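Local coordinates for protein NAD-dependent aldehyde dehydrogenase (Burkholderia multivorans, PDB 5UJU) that probably catalyses the NAD-dependent oxidation of aldehydes to carboxylic acids, at residues 193-199 and 559-565; 355-361 and 462-468; 251-255 and 267-271; 37-41 and 153-158. All blocks are in the same frame, centred on the assembly; numbering follows the deposited sequence.

Interaction 4 closes first: the loop 37-41, near the N terminus, meets the junction of helices 149-156 and 158-175. Strand 191-211 follows, and its residues 193-199 open interaction 1, which closes only at 559-565, at the very end of the modelled chain. Within that long span lie interaction 3, the short closure of helix 245-260 on strand 268-270, and then interaction 2, which pairs strands 356-360 and 460-466 of the second large sheet. No two contacts cross. Interactions 1 and 3 both involve strands of the same sheet, with centres 42 Å apart; interaction 2 lies across the chain's centre from both, its centre 67 Å from that of interaction 1.

Interaction 1 (193-199 and 559-565); sequences PLAMQKR and SRVHVAP. With EDO (1,2-ethanediol), chain I.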
loop_
_atom_site.group_PDB
_atom_site.type_symbol
_atom_site.label_atom_id
_atom_site.label_comp_id
_atom_site.label_asym_id
_atom_site.label_seq_id
_atom_site.Cartn_x
_atom_site.Cartn_y
_atom_site.Cartn_z
ATOM N N PRO A 193 -5.092 -37.276 -7.952
ATOM C CA PRO A 193 -5.085 -35.895 -7.460
ATOM C C PRO A 193 -4.508 -34.947 -8.499
ATOM O O PRO A 193 -3.636 -35.307 -9.293
ATOM C CB PRO A 193 -4.197 -35.965 -6.209
ATOM C CG PRO A 193 -3.376 -37.207 -6.389
ATOM C CD PRO A 193 -4.261 -38.166 -7.123
ATOM N N LEU A 194 -5.014 -33.717 -8.497
ATOM C CA LEU A 194 -4.331 -32.656 -9.214
ATOM C C LEU A 194 -3.084 -32.279 -8.431
ATOM O O LEU A 194 -3.171 -31.921 -7.252
ATOM C CB LEU A 194 -5.234 -31.443 -9.396
ATOM C CG LEU A 194 -6.619 -31.639 -10.003
ATOM C CD1 LEU A 194 -7.305 -30.290 -10.069
ATOM C CD2 LEU A 194 -6.537 -32.269 -11.378
ATOM N N ALA A 195 -1.926 -32.355 -9.075
ATOM C CA ALA A 195 -0.667 -32.024 -8.425
ATOM C C ALA A 195 0.088 -31.055 -9.313
ATOM O O ALA A 195 0.327 -31.339 -10.493
ATOM C CB ALA A 195 0.161 -33.283 -8.152
ATOM N N MET A 196 0.454 -29.910 -8.750
ATOM C CA MET A 196 1.197 -28.898 -9.481
ATOM C C MET A 196 2.320 -28.378 -8.605
ATOM O O MET A 196 2.214 -28.355 -7.376
ATOM C CB MET A 196 0.303 -27.732 -9.909
ATOM C CG MET A 196 -0.976 -28.154 -10.593
ATOM S SD MET A 196 -1.776 -26.736 -11.361
ATOM C CE MET A 196 -0.740 -26.551 -12.813
ATOM N N GLN A 197 3.395 -27.948 -9.242
ATOM C CA GLN A 197 4.417 -27.196 -8.538
ATOM C C GLN A 197 4.238 -25.718 -8.836
ATOM O O GLN A 197 4.172 -25.318 -10.005
ATOM C CB GLN A 197 5.827 -27.636 -8.920
ATOM C CG GLN A 197 6.818 -27.145 -7.895
ATOM C CD GLN A 197 8.240 -27.264 -8.351
ATOM O OE1 GLN A 197 8.517 -27.328 -9.548
ATOM N NE2 GLN A 197 9.161 -27.303 -7.398
ATOM N N LYS A 198 4.136 -24.922 -7.780
ATOM C CA LYS A 198 4.060 -23.481 -7.899
ATOM C C LYS A 198 5.450 -22.912 -7.670
ATOM O O LYS A 198 6.210 -23.418 -6.843
ATOM C CB LYS A 198 3.072 -22.888 -6.882
ATOM C CG LYS A 198 1.718 -23.589 -6.794
ATOM C CD LYS A 198 0.958 -23.489 -8.114
ATOM C CE LYS A 198 -0.430 -24.132 -8.035
ATOM N NZ LYS A 198 -1.397 -23.320 -7.246
ATOM N N ARG A 199 5.777 -21.859 -8.399
ATOM C CA ARG A 199 7.029 -21.145 -8.215
ATOM C C ARG A 199 6.700 -19.669 -8.071
ATOM O O ARG A 199 5.846 -19.154 -8.790
ATOM C CB ARG A 199 7.979 -21.415 -9.406
ATOM C CG ARG A 199 9.219 -20.531 -9.517
ATOM C CD ARG A 199 10.037 -20.954 -10.743
ATOM N NE ARG A 199 11.060 -19.991 -11.151
ATOM C CZ ARG A 199 11.796 -20.111 -12.255
ATOM N NH1 ARG A 199 11.631 -21.156 -13.063
ATOM N NH2 ARG A 199 12.709 -19.193 -12.549
ATOM N N SER A 559 4.424 -19.023 -11.298
ATOM C CA SER A 559 4.218 -19.976 -12.376
ATOM C C SER A 559 3.747 -21.277 -11.756
ATOM O O SER A 559 4.001 -21.549 -10.574
ATOM C CB SER A 559 5.493 -20.205 -13.201
ATOM O OG SER A 559 6.521 -20.729 -12.383
ATOM N N ARG A 560 3.025 -22.060 -12.549
ATOM C CA ARG A 560 2.575 -23.376 -12.124
ATOM C C ARG A 560 2.782 -24.382 -13.254
ATOM O O ARG A 560 2.660 -24.047 -14.438
ATOM C CB ARG A 560 1.100 -23.347 -11.710
ATOM C CG ARG A 560 0.170 -22.909 -12.814
ATOM C CD ARG A 560 -1.266 -22.785 -12.282
ATOM N NE ARG A 560 -2.148 -22.175 -13.265
ATOM C CZ ARG A 560 -3.459 -22.027 -13.106
ATOM N NH1 ARG A 560 -4.057 -22.441 -11.993
ATOM N NH2 ARG A 560 -4.175 -21.456 -14.059
ATOM N N VAL A 561 3.077 -25.625 -12.878
ATOM C CA VAL A 561 3.259 -26.703 -13.853
ATOM C C VAL A 561 2.852 -28.009 -13.186
ATOM O O VAL A 561 3.055 -28.191 -11.981
ATOM C CB VAL A 561 4.713 -26.746 -14.383
ATOM C CG1 VAL A 561 5.709 -27.124 -13.262
ATOM C CG2 VAL A 561 4.839 -27.698 -15.563
ATOM N N HIS A 562 2.247 -28.912 -13.958
ATOM C CA HIS A 562 1.894 -30.214 -13.406
ATOM C C HIS A 562 3.143 -30.999 -13.024
ATOM O O HIS A 562 4.191 -30.892 -13.670
ATOM C CB HIS A 562 1.065 -31.021 -14.401
ATOM C CG HIS A 562 -0.349 -30.557 -14.515
ATOM N ND1 HIS A 562 -1.338 -30.966 -13.646
ATOM C CD2 HIS A 562 -0.939 -29.706 -15.387
ATOM C CE1 HIS A 562 -2.479 -30.390 -13.982
ATOM N NE2 HIS A 562 -2.265 -29.625 -15.037
ATOM N N VAL A 563 3.032 -31.778 -11.951
ATOM C CA VAL A 563 4.090 -32.671 -11.484
ATOM C C VAL A 563 3.444 -33.949 -10.957
ATOM O O VAL A 563 2.217 -34.081 -10.913
ATOM C CB VAL A 563 4.973 -32.025 -10.396
ATOM C CG1 VAL A 563 5.807 -30.890 -10.973
ATOM C CG2 VAL A 563 4.110 -31.542 -9.241
ATOM N N ALA A 564 4.283 -34.899 -10.549
ATOM C CA ALA A 564 3.733 -36.134 -10.014
ATOM C C ALA A 564 3.216 -35.917 -8.591
ATOM O O ALA A 564 3.812 -35.161 -7.815
ATOM C CB ALA A 564 4.789 -37.243 -10.020
ATOM N N PRO A 565 2.115 -36.563 -8.216
ATOM C CA PRO A 565 1.604 -36.411 -6.851
ATOM C C PRO A 565 2.507 -37.138 -5.865
ATOM O O PRO A 565 3.397 -37.904 -6.240
ATOM C CB PRO A 565 0.211 -37.043 -6.918
ATOM C CG PRO A 565 0.315 -38.041 -8.023
ATOM C CD PRO A 565 1.232 -37.406 -9.044
HETATM C C1 EDO I . -5.485 -24.663 -9.904
HETATM O O1 EDO I . -6.046 -23.347 -9.933
HETATM C C2 EDO I . -4.160 -24.644 -9.148
HETATM O O2 EDO I . -3.365 -23.518 -9.539
HETATM O O HOH W 1 -1.812 -32.873 -12.034
#
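A methionine methyl sits squarely on a histidine ring: Met196 CE lies 4.1 Å from the centroid of the His562 ring, 13° off its normal, a CH-pi contact made although the side chains of this non-hydrogen-bonded pair start in diverging directions. They belong to an antiparallel ladder between strand 193-199 and the end of strand 554-562. Gln197 and Val561 form a hydrogen-bonded pair (Gln197 N to Val561 O 2.8 Å, Val561 N to Gln197 O 3.1 Å), as do Arg199 and Ser559 (Arg199 N to Ser559 O 2.8 Å, Ser559 N to Arg199 O 2.9 Å). Beyond the strand, Val563 N reaches Ala195 O at 3.1 Å, and Pro193 CG touches Pro565 CB at 3.6 Å. A water bridges Ala195 N (3.0 Å) and His562 ND1 (2.5 Å). Lys198 NZ (3.0 Å) and Arg560 NH1 (2.8 Å), on one face, both donate to O2 of an ethanediol, probably from the crystallisation liquor. Lys198 also forms a salt bridge with Asp530 of the second subunit, while Ser559, Arg560 and Val561 pair in parallel with a strand of that subunit. The ladder thus belongs to the beta-arm characteristic of aldehyde dehydrogenase oligomers, its two basic side chains meeting polar partners across the subunit interface.

Interaction 2 (355-361 and 462-468); sequences QNIYVPR and FVIATDS
Tyr358 (chi1 m) overlaps Ile464 and Thr466, with Tyr358 CE1 3.7 Å from Ile464 CD1 and Tyr358 CD1 3.7 Å from Thr466 CG2. Strands 356-360 and 462-466 run parallel, axes 4.5 Å apart at 36°, with Asn356 beside Phe462, Ile357 beside Val463, Tyr358 beside Ile464 and Val359 beside Ala465. The ladder comprises Phe462 N to Gln355 O (3.0 Å), Ile357 N to Phe462 O (2.8 Å), Ile464 N to Ile357 O (2.7 Å), Val359 N to Ile464 O (2.9 Å), Thr466 N to Val359 O (3.0 Å) and Arg361 N to Thr466 O (2.8 Å). Val359 CG2 meets Val463 CG1 at 4.0 Å on the face packed by helix 373-388; Tyr358 and Thr466 touch helix 469-483 on the other. Arg361 (chi1 p) folds back so that NE lies 3.2 Å from Asp467 OD1 in a salt bridge; its NH2 also pairs with Asp445. Ser468 is the N-cap of helix 469-483. Such helix-flanked parallel pairing typifies the alpha/beta catalytic domain of aldehyde dehydrogenases.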
loop_
_atom_site.group_PDB
_atom_site.type_symbol
_atom_site.label_atom_id
_atom_site.label_comp_id
_atom_site.label_asym_id
_atom_site.label_seq_id
_atom_site.Cartn_x
_atom_site.Cartn_y
_atom_site.Cartn_z
ATOM N N GLN A 355 4.285 23.890 17.643
ATOM C CA GLN A 355 4.019 25.268 17.252
ATOM C C GLN A 355 2.936 25.924 18.099
ATOM O O GLN A 355 3.101 27.074 18.524
ATOM C CB GLN A 355 3.624 25.336 15.773
ATOM C CG GLN A 355 3.270 26.747 15.318
ATOM C CD GLN A 355 2.769 26.799 13.884
ATOM O OE1 GLN A 355 3.552 26.727 12.944
ATOM N NE2 GLN A 355 1.460 26.925 13.712
ATOM N N ASN A 356 1.822 25.236 18.338
ATOM C CA ASN A 356 0.665 25.800 19.024
ATOM C C ASN A 356 0.576 25.237 20.437
ATOM O O ASN A 356 0.616 24.016 20.630
ATOM C CB ASN A 356 -0.618 25.505 18.247
ATOM C CG ASN A 356 -0.638 26.167 16.865
ATOM O OD1 ASN A 356 0.280 26.894 16.484
ATOM N ND2 ASN A 356 -1.690 25.909 16.115
ATOM N N ILE A 357 0.448 26.126 21.421
ATOM C CA ILE A 357 0.390 25.746 22.828
ATOM C C ILE A 357 -0.914 26.305 23.401
ATOM O O ILE A 357 -1.039 27.519 23.602
ATOM C CB ILE A 357 1.616 26.263 23.595
ATOM C CG1 ILE A 357 2.902 25.741 22.925
ATOM C CG2 ILE A 357 1.571 25.831 25.057
ATOM C CD1 ILE A 357 4.180 26.328 23.486
ATOM N N TYR A 358 -1.893 25.430 23.636
ATOM C CA TYR A 358 -3.218 25.849 24.084
ATOM C C TYR A 358 -3.285 25.840 25.605
ATOM O O TYR A 358 -2.954 24.832 26.240
ATOM C CB TYR A 358 -4.307 24.944 23.509
ATOM C CG TYR A 358 -4.308 24.869 22.001
ATOM C CD1 TYR A 358 -4.756 25.939 21.223
ATOM C CD2 TYR A 358 -3.857 23.725 21.350
ATOM C CE1 TYR A 358 -4.749 25.860 19.832
ATOM C CE2 TYR A 358 -3.857 23.639 19.969
ATOM C CZ TYR A 358 -4.290 24.699 19.217
ATOM O OH TYR A 358 -4.268 24.592 17.842
ATOM N N VAL A 359 -3.719 26.960 26.182
ATOM C CA VAL A 359 -3.837 27.128 27.632
ATOM C C VAL A 359 -5.194 27.769 27.929
ATOM O O VAL A 359 -5.580 28.725 27.240
ATOM C CB VAL A 359 -2.678 27.983 28.182
ATOM C CG1 VAL A 359 -2.719 28.074 29.717
ATOM C CG2 VAL A 359 -1.298 27.463 27.688
ATOM N N PRO A 360 -5.962 27.282 28.908
ATOM C CA PRO A 360 -7.242 27.939 29.217
ATOM C C PRO A 360 -7.001 29.375 29.642
ATOM O O PRO A 360 -6.071 29.668 30.397
ATOM C CB PRO A 360 -7.813 27.091 30.357
ATOM C CG PRO A 360 -7.083 25.740 30.211
ATOM C CD PRO A 360 -5.717 26.116 29.774
ATOM N N ARG A 361 -7.830 30.281 29.117
ATOM C CA ARG A 361 -7.693 31.688 29.476
ATOM C C ARG A 361 -7.807 31.909 30.978
ATOM O O ARG A 361 -7.294 32.914 31.490
ATOM C CB ARG A 361 -8.744 32.532 28.752
ATOM C CG ARG A 361 -10.163 32.324 29.248
ATOM C CD ARG A 361 -11.174 33.084 28.395
ATOM N NE ARG A 361 -11.160 32.614 27.013
ATOM C CZ ARG A 361 -10.534 33.236 26.018
ATOM N NH1 ARG A 361 -9.881 34.367 26.254
ATOM N NH2 ARG A 361 -10.561 32.729 24.789
ATOM N N PHE A 462 3.162 29.930 19.372
ATOM C CA PHE A 462 2.009 30.676 19.863
ATOM C C PHE A 462 1.498 30.019 21.139
ATOM O O PHE A 462 1.184 28.822 21.143
ATOM C CB PHE A 462 0.894 30.716 18.809
ATOM C CG PHE A 462 1.387 31.031 17.428
ATOM C CD1 PHE A 462 1.731 32.323 17.073
ATOM C CD2 PHE A 462 1.527 30.024 16.487
ATOM C CE1 PHE A 462 2.205 32.606 15.798
ATOM C CE2 PHE A 462 2.000 30.304 15.209
ATOM C CZ PHE A 462 2.343 31.590 14.869
ATOM N N VAL A 463 1.443 30.794 22.219
ATOM C CA VAL A 463 0.689 30.435 23.416
ATOM C C VAL A 463 -0.711 31.014 23.228
ATOM O O VAL A 463 -0.871 32.231 23.088
ATOM C CB VAL A 463 1.366 30.975 24.687
ATOM C CG1 VAL A 463 0.612 30.518 25.940
ATOM C CG2 VAL A 463 2.831 30.519 24.728
ATOM N N ILE A 464 -1.713 30.139 23.163
ATOM C CA ILE A 464 -3.037 30.466 22.636
ATOM C C ILE A 464 -4.054 30.268 23.746
ATOM O O ILE A 464 -4.176 29.162 24.292
ATOM C CB ILE A 464 -3.389 29.595 21.416
ATOM C CG1 ILE A 464 -2.363 29.808 20.302
ATOM C CG2 ILE A 464 -4.826 29.873 20.932
ATOM C CD1 ILE A 464 -2.344 28.679 19.273
ATOM N N ALA A 465 -4.787 31.331 24.074
ATOM C CA ALA A 465 -5.790 31.270 25.131
ATOM C C ALA A 465 -7.086 30.681 24.580
ATOM O O ALA A 465 -7.673 31.223 23.637
ATOM C CB ALA A 465 -6.037 32.662 25.716
ATOM N N THR A 466 -7.543 29.592 25.190
ATOM C CA THR A 466 -8.782 28.916 24.835
ATOM C C THR A 466 -9.820 29.115 25.942
ATOM O O THR A 466 -9.502 29.549 27.051
ATOM C CB THR A 466 -8.535 27.422 24.614
ATOM O OG1 THR A 466 -8.181 26.816 25.864
ATOM C CG2 THR A 466 -7.384 27.187 23.587
ATOM N N ASP A 467 -11.082 28.796 25.625
ATOM C CA ASP A 467 -12.145 28.890 26.624
ATOM C C ASP A 467 -12.000 27.835 27.710
ATOM O O ASP A 467 -12.404 28.069 28.853
ATOM C CB ASP A 467 -13.512 28.762 25.961
ATOM C CG ASP A 467 -13.812 29.915 25.043
ATOM O OD1 ASP A 467 -13.168 30.969 25.207
ATOM O OD2 ASP A 467 -14.676 29.769 24.155
ATOM N N SER A 468 -11.424 26.684 27.378
ATOM C CA SER A 468 -11.346 25.555 28.298
ATOM C C SER A 468 -10.468 24.485 27.666
ATOM O O SER A 468 -10.185 24.515 26.467
ATOM C CB SER A 468 -12.725 24.980 28.614
ATOM O OG SER A 468 -13.307 24.401 27.462
#

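Interaction 3 (251-255 and 267-271); sequences VRIAR and VVTLL
Val268 lies at the apolar centre, its CG1 3.8 Å from CG1 of Val251 and its CG2 4.4 Å from CB of Ala254. The contact closes a beta-alpha-beta unit, strand 234-238, helix 245-260, strand 268-270, in the Rossmann-like domain that binds the nicotinamide cofactor in aldehyde dehydrogenases. Residues 251-255 are regular alpha-helix, with Arg255 N bonded to Val251 O at 2.9 Å. Residues 268-270 are extended and run at 152° to the helix direction, the two axes 8.1 Å apart at closest. The nearest CA atoms are those of Arg255 and Val268, 6.4 Å apart. Val251 and Ala254, about one turn apart, both point their CA-to-CB bonds toward the strand, as Val268 and Leu270 do toward the helix. Thr269, between those two, points away. Val251, Val268 and Leu270 all have chi1 t, and Val251 CG2 comes within 4.0 Å of Leu270 CD1. Behind the pair, Val251 also touches Val237, and Thr269 is hydrogen-bonded through its backbone to Val235 and Val237 in the neighbouring parallel strand. At the polar edge the CA-to-CB bond of Arg255 points sideways (chi1 m, chi2 t, chi3 p), and the end of the side chain comes back to the strand, with NH1 3.8 Å from Thr269 CG2. Its NH2 forms a salt bridge with Asp69, while NH1 bonds to Asn266 and donates to Val268 O at 2.8 Å, with an N-H...O angle of 151°.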
loop_
_atom_site.group_PDB
_atom_site.type_symbol
_atom_site.label_atom_id
_atom_site.label_comp_id
_atom_site.label_asym_id
_atom_site.label_seq_id
_atom_site.Cartn_x
_atom_site.Cartn_y
_atom_site.Cartn_z
ATOM N N VAL A 251 25.301 7.956 -1.401
ATOM C CA VAL A 251 25.287 7.287 -2.696
ATOM C C VAL A 251 26.660 6.698 -3.015
ATOM O O VAL A 251 26.761 5.564 -3.493
ATOM C CB VAL A 251 24.816 8.254 -3.794
ATOM C CG1 VAL A 251 25.069 7.628 -5.167
ATOM C CG2 VAL A 251 23.322 8.580 -3.608
ATOM N N ARG A 252 27.733 7.449 -2.747
ATOM C CA ARG A 252 29.086 6.945 -2.992
ATOM C C ARG A 252 29.319 5.621 -2.270
ATOM O O ARG A 252 29.834 4.657 -2.852
ATOM C CB ARG A 252 30.117 7.992 -2.546
ATOM C CG ARG A 252 31.601 7.597 -2.744
ATOM C CD ARG A 252 32.537 8.433 -1.832
ATOM N NE ARG A 252 32.508 8.006 -0.430
ATOM C CZ ARG A 252 32.702 8.813 0.615
ATOM N NH1 ARG A 252 32.945 10.106 0.440
ATOM N NH2 ARG A 252 32.658 8.322 1.847
ATOM N N ILE A 253 28.951 5.559 -0.991
ATOM C CA ILE A 253 29.175 4.349 -0.210
ATOM C C ILE A 253 28.289 3.213 -0.710
ATOM O O ILE A 253 28.737 2.062 -0.817
ATOM C CB ILE A 253 28.966 4.644 1.288
ATOM C CG1 ILE A 253 30.066 5.592 1.788
ATOM C CG2 ILE A 253 28.989 3.363 2.087
ATOM C CD1 ILE A 253 29.888 6.067 3.259
ATOM N N ALA A 254 27.030 3.516 -1.058
ATOM C CA ALA A 254 26.151 2.501 -1.634
ATOM C C ALA A 254 26.752 1.900 -2.902
ATOM O O ALA A 254 26.734 0.679 -3.086
ATOM C CB ALA A 254 24.781 3.095 -1.961
ATOM N N ARG A 255 27.281 2.752 -3.783
ATOM C CA ARG A 255 27.850 2.295 -5.048
ATOM C C ARG A 255 29.088 1.439 -4.824
ATOM O O ARG A 255 29.323 0.472 -5.558
ATOM C CB ARG A 255 28.184 3.506 -5.915
ATOM C CG ARG A 255 26.948 4.264 -6.394
ATOM C CD ARG A 255 27.329 5.527 -7.136
ATOM N NE ARG A 255 28.093 5.249 -8.355
ATOM C CZ ARG A 255 27.532 5.018 -9.538
ATOM N NH1 ARG A 255 26.211 5.007 -9.659
ATOM N NH2 ARG A 255 28.285 4.782 -10.597
ATOM N N VAL A 267 22.806 0.898 -9.890
ATOM C CA VAL A 267 21.619 0.631 -9.080
ATOM C C VAL A 267 21.254 1.865 -8.253
ATOM O O VAL A 267 20.070 2.156 -8.060
ATOM C CB VAL A 267 21.841 -0.625 -8.201
ATOM C CG1 VAL A 267 20.757 -0.741 -7.115
ATOM C CG2 VAL A 267 21.817 -1.879 -9.086
ATOM N N VAL A 268 22.250 2.654 -7.821
ATOM C CA VAL A 268 22.002 3.905 -7.095
ATOM C C VAL A 268 22.770 5.038 -7.768
ATOM O O VAL A 268 23.997 4.956 -7.917
ATOM C CB VAL A 268 22.401 3.801 -5.614
ATOM C CG1 VAL A 268 22.187 5.143 -4.914
ATOM C CG2 VAL A 268 21.603 2.703 -4.935
ATOM N N THR A 269 22.057 6.104 -8.154
ATOM C CA THR A 269 22.675 7.278 -8.764
ATOM C C THR A 269 22.247 8.543 -8.030
ATOM O O THR A 269 21.274 8.552 -7.267
ATOM C CB THR A 269 22.325 7.414 -10.256
ATOM O OG1 THR A 269 20.905 7.378 -10.428
ATOM C CG2 THR A 269 22.970 6.277 -11.067
ATOM N N LEU A 270 22.985 9.622 -8.274
ATOM C CA LEU A 270 22.777 10.895 -7.592
ATOM C C LEU A 270 22.446 11.959 -8.625
ATOM O O LEU A 270 23.256 12.235 -9.514
ATOM C CB LEU A 270 24.027 11.306 -6.809
ATOM C CG LEU A 270 23.860 12.642 -6.088
ATOM C CD1 LEU A 270 23.143 12.415 -4.746
ATOM C CD2 LEU A 270 25.202 13.374 -5.909
ATOM N N LEU A 271 21.277 12.571 -8.501
ATOM C CA LEU A 271 20.870 13.646 -9.397
ATOM C C LEU A 271 20.971 14.954 -8.602
ATOM O O LEU A 271 20.003 15.398 -7.977
ATOM C CB LEU A 271 19.452 13.401 -9.941
ATOM C CG LEU A 271 18.878 14.481 -10.884
ATOM C CD1 LEU A 271 19.728 14.582 -12.114
ATOM C CD2 LEU A 271 17.428 14.212 -11.270
#

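Interaction 4 (37-41 and 153-158); sequences FAEMP and FQAGGP
Apolar and CH-pi contacts dominate. Pro41 CB sits over one face of the Phe153 ring, 3.7 Å from its centroid and 10° off the normal; Phe153 (chi1 t, chi2 87°) points its CA-to-CB bond toward the loop. At the other end of the loop segment, Phe37 CB meets Pro158 CB at 4.0 Å, while Glu39 CA approaches Pro158 CB at 3.9 Å. The CA atoms of Phe37 and Pro158 are 5.2 Å apart, those of Pro41 and Phe153 7.4 Å. Glu39 O lies at the edge of the Phe153 ring, 3.4 Å from Phe153 CE2, and Ala38 O is 3.3 Å from Pro158 CG. Residues 37-41 form an irregular loop against a helix-to-helix junction, where helix 149-156 ends with Gly157 N bonded to Phe153 O (2.7 Å). Gly157 leaves helical geometry (phi/psi -107/-106) and serves as N-cap of helix 158-175, opened by Pro158. Among polar contacts, Gln154 NE2 (chi1 m) gives Glu39 O a weak hydrogen bond of 3.4 Å. The Glu39 carboxylate (chi1 p) bonds to His159 and forms a salt bridge with Lys186 of the second subunit.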
loop_
_atom_site.group_PDB
_atom_site.type_symbol
_atom_site.label_atom_id
_atom_site.label_comp_id
_atom_site.label_asym_id
_atom_site.label_seq_id
_atom_site.Cartn_x
_atom_site.Cartn_y
_atom_site.Cartn_z
ATOM N N PHE A 37 23.331 0.876 16.327
ATOM C CA PHE A 37 24.277 1.929 15.983
ATOM C C PHE A 37 24.406 2.866 17.179
ATOM O O PHE A 37 23.420 3.474 17.606
ATOM C CB PHE A 37 23.821 2.667 14.723
ATOM C CG PHE A 37 23.621 1.752 13.515
ATOM C CD1 PHE A 37 24.684 1.039 12.973
ATOM C CD2 PHE A 37 22.366 1.624 12.923
ATOM C CE1 PHE A 37 24.503 0.198 11.864
ATOM C CE2 PHE A 37 22.169 0.793 11.814
ATOM C CZ PHE A 37 23.237 0.079 11.281
ATOM N N ALA A 38 25.614 2.951 17.731
ATOM C CA ALA A 38 25.848 3.743 18.932
ATOM C C ALA A 38 25.615 5.219 18.650
ATOM O O ALA A 38 26.291 5.813 17.803
ATOM C CB ALA A 38 27.266 3.516 19.449
ATOM N N GLU A 39 24.652 5.813 19.358
ATOM C CA GLU A 39 24.319 7.208 19.111
ATOM C C GLU A 39 25.325 8.171 19.732
ATOM O O GLU A 39 25.375 9.336 19.320
ATOM C CB GLU A 39 22.913 7.513 19.631
ATOM C CG GLU A 39 22.803 7.419 21.128
ATOM C CD GLU A 39 21.453 7.886 21.635
ATOM O OE1 GLU A 39 20.527 8.078 20.816
ATOM O OE2 GLU A 39 21.335 8.102 22.854
ATOM N N MET A 40 26.122 7.725 20.708
ATOM C CA MET A 40 27.085 8.707 21.200
ATOM C C MET A 40 28.364 8.671 20.365
ATOM O O MET A 40 28.855 7.587 20.029
ATOM C CB MET A 40 27.431 8.456 22.659
ATOM C CG MET A 40 26.241 8.603 23.599
ATOM S SD MET A 40 25.441 10.218 23.480
ATOM C CE MET A 40 26.758 11.315 24.018
ATOM N N PRO A 41 28.909 9.852 20.003
ATOM C CA PRO A 41 30.164 9.924 19.224
ATOM C C PRO A 41 31.395 9.642 20.084
ATOM O O PRO A 41 32.324 10.453 20.184
ATOM C CB PRO A 41 30.131 11.364 18.689
ATOM C CG PRO A 41 29.417 12.136 19.769
ATOM C CD PRO A 41 28.376 11.191 20.322
ATOM N N PHE A 153 25.337 14.647 14.145
ATOM C CA PHE A 153 25.846 13.285 14.264
ATOM C C PHE A 153 24.717 12.285 14.512
ATOM O O PHE A 153 24.561 11.311 13.772
ATOM C CB PHE A 153 26.879 13.221 15.391
ATOM C CG PHE A 153 27.483 11.858 15.580
ATOM C CD1 PHE A 153 28.605 11.469 14.846
ATOM C CD2 PHE A 153 26.931 10.962 16.482
ATOM C CE1 PHE A 153 29.161 10.208 15.009
ATOM C CE2 PHE A 153 27.483 9.696 16.651
ATOM C CZ PHE A 153 28.598 9.315 15.908
ATOM N N GLN A 154 23.914 12.514 15.549
ATOM C CA GLN A 154 22.870 11.555 15.899
ATOM C C GLN A 154 21.801 11.482 14.817
ATOM O O GLN A 154 21.528 10.408 14.267
ATOM C CB GLN A 154 22.247 11.922 17.239
ATOM C CG GLN A 154 23.218 11.924 18.377
ATOM C CD GLN A 154 22.512 11.897 19.719
ATOM O OE1 GLN A 154 21.322 12.210 19.811
ATOM N NE2 GLN A 154 23.236 11.502 20.762
ATOM N N ALA A 155 21.192 12.623 14.490
ATOM C CA ALA A 155 20.118 12.617 13.503
ATOM C C ALA A 155 20.628 12.307 12.102
ATOM O O ALA A 155 19.917 11.682 11.310
ATOM C CB ALA A 155 19.382 13.960 13.521
ATOM N N GLY A 156 21.846 12.729 11.762
ATOM C CA GLY A 156 22.339 12.455 10.427
ATOM C C GLY A 156 22.973 11.088 10.290
ATOM O O GLY A 156 22.954 10.506 9.203
ATOM N N GLY A 157 23.512 10.542 11.384
ATOM C CA GLY A 157 24.210 9.276 11.347
ATOM C C GLY A 157 23.402 8.161 11.990
ATOM O O GLY A 157 22.412 7.692 11.433
ATOM N N PRO A 158 23.807 7.740 13.193
ATOM C CA PRO A 158 23.159 6.581 13.846
ATOM C C PRO A 158 21.635 6.550 13.834
ATOM O O PRO A 158 21.064 5.496 13.531
ATOM C CB PRO A 158 23.707 6.671 15.276
ATOM C CG PRO A 158 25.065 7.234 15.099
ATOM C CD PRO A 158 25.016 8.170 13.910
#